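PDB 3CE2: putative peptidase from Chlamydophila abortus, which is a putative zinc metallopeptidase of the M3B (oligopeptidase F) family that probably degrades small bioactive peptides. Local coordinates for residues Q11-R15 with S16-P20; P28-N32 with R33-K37; T74-F77 with S78-K82; L113-L116 with F117-T121; F150-E153 with K154-L158. All coordinates share one frame; numbering follows the deposited sequence.

Contact 1 (Q11-R15 with S16-P20); sequences QVRPR and SEISP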
# COMPACT_ATOMS: atom_id res chain seq x y z
N GLN A 11 21.50 -8.40 -24.37
CA GLN A 11 21.72 -7.22 -25.25
C GLN A 11 20.55 -6.24 -25.15
O GLN A 11 19.40 -6.63 -25.24
CB GLN A 11 21.94 -7.64 -26.72
CG GLN A 11 20.64 -7.79 -27.54
CD GLN A 11 20.62 -6.94 -28.83
OE1 GLN A 11 20.80 -5.72 -28.78
NE2 GLN A 11 20.36 -7.58 -29.97
N VAL A 12 20.89 -4.96 -25.00
CA VAL A 12 19.93 -3.90 -24.72
C VAL A 12 19.40 -3.27 -26.01
O VAL A 12 20.17 -2.98 -26.92
CB VAL A 12 20.60 -2.82 -23.83
CG1 VAL A 12 19.65 -1.69 -23.49
CG2 VAL A 12 21.15 -3.46 -22.54
N ARG A 13 18.09 -3.05 -26.09
CA ARG A 13 17.49 -2.48 -27.29
C ARG A 13 16.69 -1.20 -27.03
O ARG A 13 16.20 -0.99 -25.94
CB ARG A 13 16.61 -3.51 -28.01
CG ARG A 13 17.25 -4.10 -29.25
CD ARG A 13 17.20 -5.63 -29.22
NE ARG A 13 16.24 -6.12 -28.24
CZ ARG A 13 15.13 -6.79 -28.54
NH1 ARG A 13 14.84 -7.05 -29.81
NH2 ARG A 13 14.31 -7.18 -27.57
N PRO A 14 16.59 -0.33 -28.03
CA PRO A 14 15.72 0.81 -27.81
C PRO A 14 14.25 0.45 -28.04
O PRO A 14 13.95 -0.53 -28.74
CB PRO A 14 16.20 1.84 -28.84
CG PRO A 14 17.20 1.11 -29.76
CD PRO A 14 17.24 -0.33 -29.35
N ARG A 15 13.35 1.25 -27.48
CA ARG A 15 11.93 0.97 -27.61
C ARG A 15 11.57 0.60 -29.05
O ARG A 15 10.88 -0.38 -29.29
CB ARG A 15 11.08 2.15 -27.15
CG ARG A 15 9.58 1.88 -27.25
CD ARG A 15 9.19 0.79 -26.26
NE ARG A 15 7.75 0.51 -26.23
CZ ARG A 15 7.16 -0.28 -25.32
NH1 ARG A 15 7.86 -0.84 -24.34
NH2 ARG A 15 5.85 -0.50 -25.39
N SER A 16 12.04 1.39 -30.01
CA SER A 16 11.53 1.31 -31.38
C SER A 16 11.89 0.01 -32.10
O SER A 16 11.32 -0.30 -33.13
CB SER A 16 11.95 2.53 -32.19
OG SER A 16 13.34 2.49 -32.44
N GLU A 17 12.83 -0.75 -31.54
CA GLU A 17 13.20 -2.03 -32.13
C GLU A 17 12.52 -3.21 -31.43
O GLU A 17 12.82 -4.36 -31.72
CB GLU A 17 14.73 -2.20 -32.13
CG GLU A 17 15.47 -1.31 -33.17
CD GLU A 17 17.01 -1.30 -33.00
OE1 GLU A 17 17.67 -0.43 -33.64
OE2 GLU A 17 17.55 -2.15 -32.24
N ILE A 18 11.62 -2.92 -30.49
CA ILE A 18 10.97 -3.98 -29.72
C ILE A 18 9.75 -4.43 -30.49
O ILE A 18 8.98 -3.60 -30.99
CB ILE A 18 10.56 -3.49 -28.29
CG1 ILE A 18 11.78 -2.94 -27.54
CG2 ILE A 18 9.95 -4.63 -27.47
CD1 ILE A 18 12.84 -4.00 -27.27
N SER A 19 9.58 -5.74 -30.62
CA SER A 19 8.46 -6.26 -31.38
C SER A 19 7.18 -6.12 -30.56
O SER A 19 7.16 -6.45 -29.38
CB SER A 19 8.70 -7.72 -31.80
OG SER A 19 8.33 -8.61 -30.77
N PRO A 20 6.11 -5.60 -31.20
CA PRO A 20 4.84 -5.24 -30.55
C PRO A 20 4.10 -6.39 -29.84
O PRO A 20 3.22 -6.13 -29.03
CB PRO A 20 4.00 -4.69 -31.71
CG PRO A 20 4.66 -5.24 -32.95
CD PRO A 20 6.11 -5.31 -32.64
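Ile18 keeps CG1 on the side of its own backbone N (chi1 -56°) and then turns again at chi2 (-64°), which swings CD1 back to Arg13, whose chain bends at chi2 and chi3 to reach it. The backbone between them makes a short 3-10 turn, two overlapping type I turns in the loop ahead of helix 33-42. Glu17 N donates to Pro14 O at 3.0 Å, and Ile18 N donates to Arg15 O at 2.9 Å. Proline suits the start of this turn, because it needs no N-H of its own there and its carbonyl receives the first bond. Ile18 CD1 sits over one face of the Arg13 guanidinium, offset toward its rim, with NH2 the nearest atom at 3.5 Å. The methyl thus covers a face, which donates no hydrogen bonds, while the N-H bonds radiate in the plane. Glu17 reaches back on a chain extended beyond CG, and its OE2 lies 3.4 Å from Pro14 CD and 3.6 Å from Arg13 CG. The contact of this carboxylate with Arg13 is therefore with aliphatic carbon, not a salt bridge, though the opposite charges probably attract at longer range. Arg15 points its chain the other way, to a salt bridge with Asp363 and a hydrogen bond to Asn367, while the Arg13 backbone bonds to Leu368; together they tie this N-terminal loop to residues 363-368. On the acceptor side of the second turn bond, Ile18 CG1 lies 3.2 Å from Arg15 O.

Contact 2 (P28-N32 with R33-K37); sequences PLYLN and RKAWK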
# COMPACT_ATOMS: atom_id res chain seq x y z
N PRO A 28 -6.67 0.61 -27.91
CA PRO A 28 -8.05 0.77 -27.40
C PRO A 28 -8.32 2.11 -26.70
O PRO A 28 -9.47 2.56 -26.66
CB PRO A 28 -8.20 -0.38 -26.42
CG PRO A 28 -7.29 -1.45 -26.95
CD PRO A 28 -6.09 -0.69 -27.52
N LEU A 29 -7.30 2.75 -26.16
CA LEU A 29 -7.48 4.09 -25.59
C LEU A 29 -7.52 5.12 -26.70
O LEU A 29 -8.51 5.83 -26.88
CB LEU A 29 -6.36 4.42 -24.62
CG LEU A 29 -6.56 3.89 -23.21
CD1 LEU A 29 -5.26 3.46 -22.65
CD2 LEU A 29 -7.15 4.97 -22.34
N TYR A 30 -6.42 5.20 -27.44
CA TYR A 30 -6.32 6.05 -28.60
C TYR A 30 -5.60 5.33 -29.70
O TYR A 30 -4.56 4.70 -29.48
CB TYR A 30 -5.61 7.33 -28.25
CG TYR A 30 -6.39 8.18 -27.29
CD1 TYR A 30 -7.42 9.00 -27.74
CD2 TYR A 30 -6.12 8.15 -25.93
CE1 TYR A 30 -8.15 9.77 -26.86
CE2 TYR A 30 -6.83 8.91 -25.04
CZ TYR A 30 -7.85 9.72 -25.50
OH TYR A 30 -8.56 10.48 -24.60
N LEU A 31 -6.15 5.42 -30.91
CA LEU A 31 -5.51 4.86 -32.09
C LEU A 31 -4.03 5.19 -32.17
O LEU A 31 -3.20 4.32 -32.42
CB LEU A 31 -6.23 5.33 -33.37
CG LEU A 31 -7.56 4.60 -33.66
CD1 LEU A 31 -8.30 5.24 -34.84
CD2 LEU A 31 -7.31 3.09 -33.87
N ASN A 32 -3.70 6.46 -31.94
CA ASN A 32 -2.34 6.96 -32.05
C ASN A 32 -2.29 8.31 -31.39
O ASN A 32 -3.33 8.89 -31.06
CB ASN A 32 -1.97 7.14 -33.52
CG ASN A 32 -3.07 7.85 -34.30
OD1 ASN A 32 -3.50 8.97 -33.96
ND2 ASN A 32 -3.55 7.19 -35.34
N ARG A 33 -1.08 8.83 -31.24
CA ARG A 33 -0.92 10.08 -30.54
C ARG A 33 -1.76 11.19 -31.16
O ARG A 33 -2.28 12.04 -30.44
CB ARG A 33 0.54 10.50 -30.46
CG ARG A 33 0.65 12.02 -30.36
CD ARG A 33 1.96 12.46 -29.82
NE ARG A 33 1.88 13.76 -29.15
CZ ARG A 33 1.52 14.88 -29.76
NH1 ARG A 33 1.18 14.87 -31.04
NH2 ARG A 33 1.49 16.02 -29.08
N LYS A 34 -1.91 11.19 -32.49
CA LYS A 34 -2.66 12.27 -33.15
C LYS A 34 -4.04 12.42 -32.52
O LYS A 34 -4.43 13.52 -32.14
CB LYS A 34 -2.75 12.07 -34.67
CG LYS A 34 -2.76 13.41 -35.44
CD LYS A 34 -3.26 13.29 -36.90
CE LYS A 34 -4.79 13.29 -36.96
NZ LYS A 34 -5.39 14.23 -35.96
N ALA A 35 -4.76 11.30 -32.41
CA ALA A 35 -6.08 11.23 -31.75
C ALA A 35 -6.06 11.67 -30.29
O ALA A 35 -6.91 12.44 -29.85
CB ALA A 35 -6.65 9.83 -31.86
N TRP A 36 -5.08 11.15 -29.54
CA TRP A 36 -4.81 11.59 -28.17
C TRP A 36 -4.68 13.09 -28.11
O TRP A 36 -5.27 13.76 -27.26
CB TRP A 36 -3.50 10.98 -27.64
CG TRP A 36 -3.22 11.45 -26.24
CD1 TRP A 36 -3.65 10.87 -25.09
CD2 TRP A 36 -2.48 12.61 -25.84
NE1 TRP A 36 -3.24 11.58 -24.01
CE2 TRP A 36 -2.51 12.66 -24.43
CE3 TRP A 36 -1.79 13.61 -26.53
CZ2 TRP A 36 -1.88 13.67 -23.69
CZ3 TRP A 36 -1.17 14.62 -25.79
CH2 TRP A 36 -1.22 14.64 -24.39
N LYS A 37 -3.87 13.62 -29.02
CA LYS A 37 -3.61 15.05 -29.08
C LYS A 37 -4.90 15.75 -29.48
O LYS A 37 -5.27 16.77 -28.90
CB LYS A 37 -2.51 15.34 -30.08
CG LYS A 37 -2.24 16.81 -30.28
CD LYS A 37 -1.90 17.52 -28.97
CE LYS A 37 -1.27 18.89 -29.24
NZ LYS A 37 -1.34 19.77 -28.05
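Asn32 is the N-cap of helix 33-42, its side chain accepting from Ala35 N, and beside this cap Tyr30 packs against Trp36 in the buried half of the contact. There the aromatic pair is edge-to-face: the edge of the Trp36 five-membered ring is directed at the Tyr30 face, with centroids 5.2 Å apart and planes at 82°. Trp36 CD1 comes 3.7 Å from Tyr30 CE2. The same Tyr30 face also receives the backbone, since Trp36 CA lies 3.9 Å from the ring centroid in a CH-pi contact. Large aromatic residues suit this place because each has apolar surface to bury and one polar atom that finds a partner: Tyr30 OH bonds to Asp39 and Trp36 NE1 to Leu86 O. Tyr89 of helix 66-96 meets both rings, carrying the cluster on into the neighbouring helix.

The cap itself stands on the solvent side, where packing is sparse and polar bonds do the work. Asparagine is well fitted to it: a short side chain with CG set between its backbone N and carbonyl carbon (chi1 46°) brings OD1 back to the first turn. Asn32 OD1 accepts from Ala35 N at 3.1 Å, nearly straight at 168°, satisfying a donor that has no preceding helical carbonyl. Trp36 N donates to Asn32 O at 3.2 Å. Lys34 contributes little more than its CB, the rest of its chain leading away, and Arg33 turns to a salt bridge with Asp106. Close by, Lys34 CB lies 3.3 Å from Asn32 OD1.

Contact 3 (T74-F77 with S78-K82); sequences TTLF and SIERK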
# COMPACT_ATOMS: atom_id res chain seq x y z
N THR A 74 -22.58 14.97 -12.26
CA THR A 74 -22.66 14.34 -13.56
C THR A 74 -21.59 14.89 -14.49
O THR A 74 -20.95 14.16 -15.26
CB THR A 74 -24.09 14.60 -14.15
OG1 THR A 74 -25.00 13.67 -13.56
CG2 THR A 74 -24.13 14.45 -15.66
N THR A 75 -21.39 16.19 -14.38
CA THR A 75 -20.57 16.90 -15.32
C THR A 75 -19.13 16.81 -14.92
O THR A 75 -18.25 16.73 -15.77
CB THR A 75 -20.98 18.37 -15.36
OG1 THR A 75 -22.23 18.48 -16.05
CG2 THR A 75 -19.93 19.19 -16.08
N LEU A 76 -18.88 16.79 -13.62
CA LEU A 76 -17.52 16.72 -13.21
C LEU A 76 -16.99 15.29 -13.34
O LEU A 76 -15.84 15.10 -13.75
CB LEU A 76 -17.29 17.39 -11.85
CG LEU A 76 -17.47 16.71 -10.52
CD1 LEU A 76 -16.25 15.85 -10.25
CD2 LEU A 76 -17.59 17.78 -9.47
N PHE A 77 -17.82 14.29 -13.07
CA PHE A 77 -17.41 12.91 -13.29
C PHE A 77 -17.11 12.64 -14.76
O PHE A 77 -16.30 11.79 -15.10
CB PHE A 77 -18.45 11.90 -12.78
CG PHE A 77 -18.58 11.88 -11.29
CD1 PHE A 77 -17.50 12.22 -10.47
CD2 PHE A 77 -19.78 11.53 -10.69
CE1 PHE A 77 -17.60 12.21 -9.07
CE2 PHE A 77 -19.90 11.51 -9.29
CZ PHE A 77 -18.81 11.85 -8.48
N SER A 78 -17.77 13.38 -15.63
CA SER A 78 -17.65 13.14 -17.05
C SER A 78 -16.31 13.65 -17.55
O SER A 78 -15.61 12.97 -18.30
CB SER A 78 -18.78 13.87 -17.78
OG SER A 78 -19.01 13.28 -19.03
N ILE A 79 -15.97 14.87 -17.12
CA ILE A 79 -14.70 15.51 -17.44
C ILE A 79 -13.56 14.69 -16.85
O ILE A 79 -12.64 14.26 -17.57
CB ILE A 79 -14.67 16.95 -16.85
CG1 ILE A 79 -15.53 17.89 -17.71
CG2 ILE A 79 -13.24 17.47 -16.77
CD1 ILE A 79 -15.86 19.18 -17.03
N GLU A 80 -13.66 14.46 -15.54
CA GLU A 80 -12.66 13.70 -14.80
C GLU A 80 -12.37 12.40 -15.51
O GLU A 80 -11.22 11.96 -15.60
CB GLU A 80 -13.16 13.42 -13.39
CG GLU A 80 -12.25 12.56 -12.56
CD GLU A 80 -12.81 12.26 -11.17
OE1 GLU A 80 -13.70 13.02 -10.69
OE2 GLU A 80 -12.36 11.27 -10.55
N ARG A 81 -13.42 11.80 -16.05
CA ARG A 81 -13.24 10.52 -16.68
C ARG A 81 -12.36 10.65 -17.92
O ARG A 81 -11.48 9.79 -18.16
CB ARG A 81 -14.60 9.96 -17.02
CG ARG A 81 -14.57 8.62 -17.69
CD ARG A 81 -15.99 8.14 -17.80
NE ARG A 81 -16.10 7.01 -18.70
CZ ARG A 81 -17.19 6.27 -18.79
NH1 ARG A 81 -18.25 6.55 -18.04
NH2 ARG A 81 -17.22 5.25 -19.64
N LYS A 82 -12.57 11.73 -18.69
CA LYS A 82 -11.84 11.98 -19.94
C LYS A 82 -10.38 12.34 -19.62
O LYS A 82 -9.47 11.78 -20.23
CB LYS A 82 -12.51 13.12 -20.71
CG LYS A 82 -12.17 13.24 -22.21
CD LYS A 82 -12.26 14.72 -22.66
CE LYS A 82 -13.24 14.97 -23.84
NZ LYS A 82 -12.67 14.82 -25.22
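Glu80 lies alongside both Leu76 and Phe77 and brings the same carboxylate oxygen, OE1, to both. With CG anti to the backbone N (chi1 176°) and the chain extended beyond it, Glu80 OE1 is carried out in the same direction as its neighbours, 3.8 Å from Leu76 CD1 and 3.9 Å from Phe77 CD1. It approaches the phenyl ring at its edge and in its plane, the side where the C-H bonds carry a slight positive charge; ring and carboxylate planes stand 70° apart. Leu76 holds CG between its backbone N and carbonyl carbon (chi1 86°), which turns CD1 to that oxygen.

These i to i+3 and i to i+4 neighbours lie on the long helix 66-96, whose backbone bonds here include Glu80 N to Leu76 O at 2.9 Å and Ile79 N to Thr75 O at 3.2 Å. Thr75 and Ile79 also run side by side, with Thr75 CG2 4.2 Å from Ile79 CD1. Threonine can present this methyl because its OG1 turns back to Ser71 O. Beta-branched Ile79 continues outward to Phe117 of helix 101-120, and the Phe77 ring meets Tyr151 edge-to-face. Arg81, fully extended, leaves the contact beyond CB for a salt bridge with Asp381.

Contact 4 (L113-L116 with F117-T121); sequences LHTL and FAEET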
# COMPACT_ATOMS: atom_id res chain seq x y z
N LEU A 113 -3.38 20.09 -17.13
CA LEU A 113 -4.85 20.05 -17.20
C LEU A 113 -5.53 19.55 -15.93
O LEU A 113 -6.54 20.10 -15.50
CB LEU A 113 -5.31 19.21 -18.39
CG LEU A 113 -5.65 20.12 -19.56
CD1 LEU A 113 -6.55 19.43 -20.61
CD2 LEU A 113 -6.33 21.33 -18.96
N HIS A 114 -4.96 18.51 -15.32
CA HIS A 114 -5.49 17.97 -14.09
C HIS A 114 -5.38 18.98 -12.98
O HIS A 114 -6.26 19.06 -12.13
CB HIS A 114 -4.76 16.70 -13.68
CG HIS A 114 -5.33 15.46 -14.29
ND1 HIS A 114 -5.08 15.08 -15.59
CD2 HIS A 114 -6.15 14.50 -13.78
CE1 HIS A 114 -5.70 13.95 -15.85
NE2 HIS A 114 -6.36 13.58 -14.77
N THR A 115 -4.31 19.76 -12.98
CA THR A 115 -4.12 20.74 -11.93
C THR A 115 -5.10 21.90 -12.10
O THR A 115 -5.55 22.53 -11.13
CB THR A 115 -2.65 21.25 -11.87
OG1 THR A 115 -1.77 20.12 -11.84
CG2 THR A 115 -2.41 22.08 -10.60
N LEU A 116 -5.47 22.15 -13.35
CA LEU A 116 -6.40 23.22 -13.64
C LEU A 116 -7.77 22.77 -13.13
O LEU A 116 -8.40 23.44 -12.31
CB LEU A 116 -6.44 23.47 -15.15
CG LEU A 116 -6.22 24.90 -15.66
CD1 LEU A 116 -5.22 25.66 -14.78
CD2 LEU A 116 -5.75 24.85 -17.12
N PHE A 117 -8.20 21.61 -13.63
CA PHE A 117 -9.39 20.96 -13.12
C PHE A 117 -9.47 21.04 -11.62
O PHE A 117 -10.48 21.49 -11.06
CB PHE A 117 -9.42 19.49 -13.54
CG PHE A 117 -10.71 18.82 -13.24
CD1 PHE A 117 -11.89 19.32 -13.77
CD2 PHE A 117 -10.76 17.70 -12.43
CE1 PHE A 117 -13.09 18.72 -13.50
CE2 PHE A 117 -11.97 17.09 -12.15
CZ PHE A 117 -13.14 17.60 -12.69
N ALA A 118 -8.41 20.60 -10.95
CA ALA A 118 -8.39 20.63 -9.50
C ALA A 118 -8.56 22.06 -8.93
O ALA A 118 -9.19 22.25 -7.89
CB ALA A 118 -7.13 19.96 -8.95
N GLU A 119 -8.03 23.06 -9.62
CA GLU A 119 -8.19 24.43 -9.13
C GLU A 119 -9.59 24.91 -9.42
O GLU A 119 -10.29 25.41 -8.54
CB GLU A 119 -7.15 25.36 -9.76
CG GLU A 119 -5.80 25.33 -9.02
CD GLU A 119 -4.60 25.67 -9.92
OE1 GLU A 119 -4.81 25.93 -11.14
OE2 GLU A 119 -3.45 25.65 -9.39
N GLU A 120 -10.03 24.72 -10.65
CA GLU A 120 -11.37 25.14 -10.99
C GLU A 120 -12.46 24.51 -10.11
O GLU A 120 -13.44 25.19 -9.77
CB GLU A 120 -11.63 24.99 -12.49
CG GLU A 120 -11.45 26.32 -13.22
CD GLU A 120 -11.27 26.18 -14.71
OE1 GLU A 120 -12.15 25.60 -15.39
OE2 GLU A 120 -10.25 26.69 -15.22
N THR A 121 -12.28 23.26 -9.68
CA THR A 121 -13.30 22.57 -8.90
C THR A 121 -13.07 22.62 -7.41
O THR A 121 -13.77 21.96 -6.65
CB THR A 121 -13.38 21.09 -9.26
OG1 THR A 121 -12.16 20.45 -8.87
CG2 THR A 121 -13.63 20.88 -10.76
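Glu119 folds back over Thr115 and Leu116, one turn earlier on the same helix. Glu119 CB lies 3.4 Å from Leu116 O, close to where the backbone N of Glu119 donates to Thr115 O. The first torsion places CG beside its own backbone N (chi1 -84°), and this brings Glu119 CG to 3.5 Å from Thr115 O. The chain then extends, and CD passes over the same carbonyl oxygen. At the tip the two oxygens part: Glu119 OE1 reaches Leu116 CD1 at 3.7 Å, and Glu119 OE2 reaches Thr115 CG2 at 3.9 Å. Both meet methyl groups, so the carboxylate gains only van der Waals contact here. OE1 and Thr115 O are both acceptors and cannot bond to each other. Glutamate suits such an exposed site, where its charge can be solvated. Thr115 shows its methyl to it because OG1 is bonded to Thr111 O.

Leu116 O receives a straight bond from Glu120 N at 2.7 Å. Beyond it Glu120 leaves the helix surface, its two carboxylate oxygens accepting from the backbone N of Thr52 and Trp53. Phe117, with CG anti to the backbone N, directs its ring toward Leu56 and toward Leu83 of helix 66-96. Phe117 O is gripped twice, by Thr121 N at 2.9 Å and by Thr121 OG1, also at 2.9 Å. Threonine serves well there, as its CG2 lies over a face of the Phe117 ring. The arrangement is that of the C-terminal turns of an amphipathic helix, the second arm of an antiparallel helical hairpin with helix 66-96.

Contact 5 (F150-E153 with K154-L158); sequences FYLE and KIFRL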
# COMPACT_ATOMS: atom_id res chain seq x y z
N PHE A 150 -23.07 7.08 -1.56
CA PHE A 150 -21.86 6.82 -0.81
C PHE A 150 -20.84 7.93 -1.06
O PHE A 150 -20.25 8.49 -0.11
CB PHE A 150 -21.28 5.49 -1.21
CG PHE A 150 -20.01 5.19 -0.53
CD1 PHE A 150 -19.92 5.30 0.86
CD2 PHE A 150 -18.90 4.79 -1.26
CE1 PHE A 150 -18.74 5.01 1.53
CE2 PHE A 150 -17.71 4.50 -0.62
CZ PHE A 150 -17.62 4.61 0.79
N TYR A 151 -20.66 8.25 -2.34
CA TYR A 151 -19.84 9.35 -2.72
C TYR A 151 -20.17 10.58 -1.89
O TYR A 151 -19.30 11.17 -1.27
CB TYR A 151 -19.99 9.65 -4.21
CG TYR A 151 -19.11 10.79 -4.64
CD1 TYR A 151 -17.77 10.58 -4.95
CD2 TYR A 151 -19.60 12.08 -4.71
CE1 TYR A 151 -16.95 11.61 -5.33
CE2 TYR A 151 -18.78 13.13 -5.08
CZ TYR A 151 -17.46 12.87 -5.38
OH TYR A 151 -16.66 13.89 -5.75
N LEU A 152 -21.43 10.99 -1.86
CA LEU A 152 -21.78 12.17 -1.07
C LEU A 152 -21.71 11.92 0.42
O LEU A 152 -21.45 12.82 1.19
CB LEU A 152 -23.19 12.62 -1.39
CG LEU A 152 -23.26 13.19 -2.79
CD1 LEU A 152 -24.67 13.04 -3.30
CD2 LEU A 152 -22.84 14.65 -2.71
N GLU A 153 -21.98 10.68 0.83
CA GLU A 153 -21.95 10.37 2.22
C GLU A 153 -20.55 10.64 2.74
O GLU A 153 -20.39 11.30 3.77
CB GLU A 153 -22.33 8.92 2.43
CG GLU A 153 -22.39 8.52 3.88
CD GLU A 153 -22.82 7.08 4.06
OE1 GLU A 153 -22.83 6.33 3.05
OE2 GLU A 153 -23.14 6.69 5.21
N LYS A 154 -19.55 10.16 2.01
CA LYS A 154 -18.14 10.40 2.32
C LYS A 154 -17.83 11.88 2.45
O LYS A 154 -17.00 12.27 3.25
CB LYS A 154 -17.23 9.83 1.23
CG LYS A 154 -16.70 8.43 1.51
CD LYS A 154 -15.81 7.92 0.34
CE LYS A 154 -16.55 7.98 -1.04
NZ LYS A 154 -15.76 7.54 -2.23
N ILE A 155 -18.47 12.72 1.66
CA ILE A 155 -18.20 14.14 1.76
C ILE A 155 -18.94 14.85 2.88
O ILE A 155 -18.37 15.68 3.56
CB ILE A 155 -18.48 14.84 0.47
CG1 ILE A 155 -17.46 14.37 -0.59
CG2 ILE A 155 -18.45 16.35 0.72
CD1 ILE A 155 -17.78 14.83 -2.02
N PHE A 156 -20.22 14.53 3.06
CA PHE A 156 -21.04 15.16 4.11
C PHE A 156 -20.62 14.72 5.52
O PHE A 156 -20.90 15.41 6.49
CB PHE A 156 -22.53 14.84 3.92
CG PHE A 156 -23.15 15.41 2.65
CD1 PHE A 156 -22.92 16.72 2.25
CD2 PHE A 156 -24.02 14.64 1.89
CE1 PHE A 156 -23.51 17.24 1.09
CE2 PHE A 156 -24.60 15.15 0.74
CZ PHE A 156 -24.34 16.47 0.35
N ARG A 157 -19.97 13.58 5.65
CA ARG A 157 -19.54 13.14 6.97
C ARG A 157 -18.53 14.11 7.58
O ARG A 157 -18.27 14.08 8.79
CB ARG A 157 -18.95 11.72 6.91
CG ARG A 157 -20.01 10.65 7.13
CD ARG A 157 -19.51 9.22 6.87
NE ARG A 157 -18.83 8.66 8.04
CZ ARG A 157 -17.52 8.63 8.18
NH1 ARG A 157 -16.74 9.12 7.20
NH2 ARG A 157 -17.00 8.12 9.28
N LEU A 158 -17.95 14.96 6.74
CA LEU A 158 -16.88 15.85 7.18
C LEU A 158 -17.40 17.15 7.79
O LEU A 158 -16.66 17.91 8.39
CB LEU A 158 -15.90 16.13 6.02
CG LEU A 158 -15.04 14.92 5.65
CD1 LEU A 158 -14.13 15.14 4.42
CD2 LEU A 158 -14.25 14.45 6.85
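The backbone runs as an alpha helix through Phe150-Phe156, with i to i+4 bonds from Lys154 N to Phe150 O at 2.8 Å and Phe156 N to Leu152 O at 2.8 Å, and a further bond from Arg157 N to Glu153 O at 3.0 Å. On this short helix, 149-156, each pair of side chains one turn apart makes a different contact. Lys154 lays its aliphatic chain across the Phe150 ring. A bend at chi3 (-54°) brings Lys154 CE over the Phe150 face, 4.0 Å from the ring centroid and 22° off the normal, a CH-pi contact. Lysine suits this position because its methylenes can cover an aromatic surface while the ammonium continues past the rim.

Tyr151 turns its ring toward Ile155, where Tyr151 CE2 meets Ile155 CD1 at 3.6 Å; Tyr151 also packs on Leu73 of helix 66-96. Leu152 and Phe156 run side by side, pointing the same way, with Leu152 CB 3.6 Å from Phe156 CE2. They form the buried side: Leu152 packs on Leu73 as well, and Phe156 on Ile136, His139 and Leu140 of helix 133-141. Glu153 and Arg157 stay apart at their charged ends, Glu153 OE2 being 5.5 Å from Arg157 NE, and what they share is a loose approach of CG to CD. Arg157 places its guanidinium against Tyr272 in a cation-pi contact.

The pairs thus join by dispersion and CH-pi forces rather than by salt bridges. The Lys154 charge, close to the Phe150 ring, would probably polarise the CE hydrogens and strengthen their hold on the pi face.

The five contacts follow one another along the N-terminal part of the chain, all local and all away from the annotated zinc sites. Contact 1 lies in the loop before helix 33-42, its centre about 21 Å from that of contact 2, which starts this helix. Contacts 3 and 4 sit on helices 66-96 and 101-120, with centres about 12 Å apart, and touch where Ile79 CG2 meets Phe117 CE1 at 3.5 Å. Contact 5, on helix 149-156, joins contact 3 through Phe77 and Tyr151, centres about 18 Å apart. Contacts 3 to 5 thus form one connected run of helical packing, with contact 3 the middle member. Contacts 1 and 5 are farthest apart, about 48 Å between centres.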